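Local coordinates for alpha-fucosidase (Bifidobacterium bifidum, PDB 2EAB), which is the catalytic domain of a larger protein and probably hydrolyses alpha-1,2 linkages to release L-fucose from glycans as a glycoside hydrolase of family 95, at residues G685-D690 against R728-A733. Sequence-based numbering, arbitrary orientation.
Sequences GLFPGD and RINSWA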
ATOM      1  N   GLY A 685      10.612 -14.340   1.237  1.00  6.48           N
ATOM      2  CA  GLY A 685      11.867 -14.353   0.485  1.00  6.61           C
ATOM      3  C   GLY A 685      11.686 -14.541  -1.014  1.00  6.58           C
ATOM      4  O   GLY A 685      12.572 -14.185  -1.801  1.00  7.01           O
ATOM      5  N   LEU A 686      10.551 -15.135  -1.398  1.00  6.44           N
ATOM      6  CA  LEU A 686      10.128 -15.273  -2.796  1.00  6.73           C
ATOM      7  C   LEU A 686       9.479 -13.986  -3.312  1.00  6.43           C
ATOM      8  O   LEU A 686       9.775 -13.527  -4.421  1.00  6.73           O
ATOM      9  CB  LEU A 686       9.151 -16.448  -2.940  1.00  7.04           C
ATOM     10  CG  LEU A 686       8.368 -16.532  -4.258  1.00  7.38           C
ATOM     11  CD1 LEU A 686       9.276 -16.900  -5.414  1.00  7.34           C
ATOM     12  CD2 LEU A 686       7.232 -17.530  -4.148  1.00  7.42           C
ATOM     13  N   PHE A 687       8.566 -13.440  -2.515  1.00  6.51           N
ATOM     14  CA  PHE A 687       8.004 -12.133  -2.782  1.00  6.44           C
ATOM     15  C   PHE A 687       7.709 -11.451  -1.451  1.00  6.37           C
ATOM     16  O   PHE A 687       7.005 -12.016  -0.613  1.00  6.34           O
ATOM     17  CB  PHE A 687       6.721 -12.173  -3.625  1.00  6.56           C
ATOM     18  CG  PHE A 687       6.244 -10.805  -3.966  1.00  6.29           C
ATOM     19  CD1 PHE A 687       6.684 -10.177  -5.128  1.00  6.16           C
ATOM     20  CD2 PHE A 687       5.467 -10.086  -3.066  1.00  6.80           C
ATOM     21  CE1 PHE A 687       6.308  -8.872  -5.416  1.00  6.27           C
ATOM     22  CE2 PHE A 687       5.095  -8.786  -3.342  1.00  7.11           C
ATOM     23  CZ  PHE A 687       5.515  -8.173  -4.513  1.00  7.00           C
ATOM     24  N   PRO A 688       8.178 -10.202  -1.271  1.00  6.29           N
ATOM     25  CA  PRO A 688       8.860  -9.322  -2.233  1.00  6.63           C
ATOM     26  C   PRO A 688      10.364  -9.516  -2.385  1.00  6.72           C
ATOM     27  O   PRO A 688      10.971  -8.885  -3.262  1.00  6.79           O
ATOM     28  CB  PRO A 688       8.601  -7.934  -1.650  1.00  7.04           C
ATOM     29  CG  PRO A 688       8.581  -8.171  -0.169  1.00  6.82           C
ATOM     30  CD  PRO A 688       7.937  -9.521   0.017  1.00  6.67           C
ATOM     31  N   GLY A 689      10.954 -10.370  -1.553  1.00  6.74           N
ATOM     32  CA  GLY A 689      12.407 -10.474  -1.422  1.00  6.93           C
ATOM     33  C   GLY A 689      13.151 -11.074  -2.599  1.00  7.08           C
ATOM     34  O   GLY A 689      12.569 -11.358  -3.650  1.00  7.11           O
ATOM     35  N   ASP A 690      14.459 -11.241  -2.421  1.00  7.16           N
ATOM     36  CA  ASP A 690      15.303 -11.858  -3.450  1.00  7.47           C
ATOM     37  C   ASP A 690      16.071 -13.059  -2.922  1.00  7.55           C
ATOM     38  O   ASP A 690      17.107 -13.445  -3.473  1.00  7.62           O
ATOM     39  CB  ASP A 690      16.250 -10.838  -4.109  1.00  8.27           C
ATOM     40  CG  ASP A 690      17.391 -10.398  -3.203  1.00  8.60           C
ATOM     41  OD1 ASP A 690      17.397 -10.736  -1.999  1.00  8.44           O
ATOM     42  OD2 ASP A 690      18.294  -9.694  -3.717  1.00  9.01           O
ATOM     43  N   ARG A 728      -0.696 -13.781  -3.108  1.00  7.32           N
ATOM     44  CA  ARG A 728      -0.567 -14.966  -3.949  1.00  7.43           C
ATOM     45  C   ARG A 728      -0.286 -14.622  -5.409  1.00  7.23           C
ATOM     46  O   ARG A 728       0.545 -15.269  -6.042  1.00  7.45           O
ATOM     47  CB  ARG A 728      -1.775 -15.890  -3.799  1.00  7.91           C
ATOM     48  CG  ARG A 728      -1.804 -16.551  -2.434  1.00  8.88           C
ATOM     49  CD  ARG A 728      -3.091 -17.288  -2.172  1.00 11.53           C
ATOM     50  NE  ARG A 728      -3.215 -17.633  -0.759  1.00 14.29           N
ATOM     51  CZ  ARG A 728      -4.047 -18.556  -0.287  1.00 15.68           C
ATOM     52  NH1 ARG A 728      -4.826 -19.247  -1.113  1.00 16.10           N
ATOM     53  NH2 ARG A 728      -4.098 -18.795   1.015  1.00 16.93           N
ATOM     54  N   ILE A 729      -0.954 -13.601  -5.938  1.00  7.13           N
ATOM     55  CA  ILE A 729      -0.680 -13.150  -7.306  1.00  7.26           C
ATOM     56  C   ILE A 729       0.796 -12.770  -7.468  1.00  7.02           C
ATOM     57  O   ILE A 729       1.471 -13.242  -8.387  1.00  6.98           O
ATOM     58  CB  ILE A 729      -1.596 -11.969  -7.709  1.00  7.44           C
ATOM     59  CG1 ILE A 729      -3.057 -12.424  -7.772  1.00  8.19           C
ATOM     60  CG2 ILE A 729      -1.183 -11.391  -9.063  1.00  8.38           C
ATOM     61  CD1 ILE A 729      -4.052 -11.274  -7.767  1.00  9.15           C
ATOM     62  N   ASN A 730       1.301 -11.929  -6.569  1.00  6.61           N
ATOM     63  CA  ASN A 730       2.690 -11.483  -6.652  1.00  6.65           C
ATOM     64  C   ASN A 730       3.697 -12.610  -6.460  1.00  6.66           C
ATOM     65  O   ASN A 730       4.720 -12.659  -7.148  1.00  6.38           O
ATOM     66  CB  ASN A 730       2.947 -10.347  -5.667  1.00  6.53           C
ATOM     67  CG  ASN A 730       2.387  -9.029  -6.155  1.00  6.83           C
ATOM     68  OD1 ASN A 730       3.061  -8.274  -6.865  1.00  7.03           O
ATOM     69  ND2 ASN A 730       1.141  -8.742  -5.781  1.00  6.34           N
ATOM     70  N   SER A 731       3.393 -13.520  -5.537  1.00  6.53           N
ATOM     71  CA  SER A 731       4.265 -14.659  -5.253  1.00  6.97           C
ATOM     72  C   SER A 731       4.360 -15.582  -6.458  1.00  6.59           C
ATOM     73  O   SER A 731       5.456 -15.965  -6.876  1.00  6.48           O
ATOM     74  CB  SER A 731       3.762 -15.430  -4.038  1.00  7.16           C
ATOM     75  OG  SER A 731       3.757 -14.608  -2.884  1.00  7.22           O
ATOM     76  N   TRP A 732       3.211 -15.921  -7.031  1.00  6.80           N
ATOM     77  CA  TRP A 732       3.203 -16.754  -8.222  1.00  7.03           C
ATOM     78  C   TRP A 732       3.883 -16.076  -9.414  1.00  6.76           C
ATOM     79  O   TRP A 732       4.553 -16.746 -10.193  1.00  6.97           O
ATOM     80  CB  TRP A 732       1.790 -17.214  -8.556  1.00  7.67           C
ATOM     81  CG  TRP A 732       1.376 -18.440  -7.787  1.00  7.50           C
ATOM     82  CD1 TRP A 732       0.611 -18.485  -6.656  1.00  8.27           C
ATOM     83  CD2 TRP A 732       1.717 -19.799  -8.098  1.00  8.58           C
ATOM     84  NE1 TRP A 732       0.447 -19.791  -6.248  1.00  8.69           N
ATOM     85  CE2 TRP A 732       1.111 -20.618  -7.116  1.00  8.82           C
ATOM     86  CE3 TRP A 732       2.471 -20.403  -9.112  1.00  9.27           C
ATOM     87  CZ2 TRP A 732       1.236 -22.014  -7.119  1.00  9.81           C
ATOM     88  CZ3 TRP A 732       2.598 -21.793  -9.115  1.00  9.83           C
ATOM     89  CH2 TRP A 732       1.978 -22.580  -8.125  1.00  9.74           C
ATOM     90  N   ALA A 733       3.756 -14.758  -9.549  1.00  6.59           N
ATOM     91  CA  ALA A 733       4.432 -14.059 -10.648  1.00  6.79           C
ATOM     92  C   ALA A 733       5.945 -14.288 -10.594  1.00  6.62           C
ATOM     93  O   ALA A 733       6.587 -14.509 -11.624  1.00  6.38           O
ATOM     94  CB  ALA A 733       4.120 -12.575 -10.633  1.00  7.34           C
TER
HETATM   95  O   HOH W   1       4.840 -13.823  -0.386  1.00  8.91           O
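In the helical catalytic domain of this family 95 hydrolase, the loop 685-690 lies against helix 722-734 chiefly through Phe687, which meets Asn730 and Ser731. The main evidence is a CH-pi contact: Asn730 CB stands 3.4 Å from the centroid of the Phe687 ring and only 6° off its normal, almost exactly over the centre. Asn730 continues across that face to the far end of the ring, where its OD1 lies 3.4 Å from Phe687 CZ, with amide and ring planes turned 35° apart. The carboxamide is itself fixed, since OD1 is hydrogen-bonded to Ser774 OG, and ND2 to Gly726 O and Gly771 O. Phe687 has its CG anti to the backbone N (chi1 -175°), which carries the ring out to Asn730 while CB stays beside the helix backbone, 3.9 Å from Ser731 CA.

The catalytic domain is an (alpha/alpha)6 barrel, as in family 95 relatives, and this loop packs on one of its helices; the same loop carries Asp690, a calcium ligand in a structure of this protein, with no ion there in this model. On the opposite face of the Phe687 ring, Pro688 CB sits offset toward the rim, following a cis peptide bond; Trp430 meets the ring edge-to-face. With an alanine at Phe687, the CB of Asn730 is likely to lose its aromatic platform and a gap to open between loop and helix.

Beside the ring contact, a water donates to both Phe687 O and Ser731 OG, each at 2.8 Å, linking loop carbonyl to helix hydroxyl where no direct hydrogen bond crosses; the hydroxyl also pairs with Gln727 O. Leu686 extends the contact with its CD2 branch, 3.6 Å from Ser731 O.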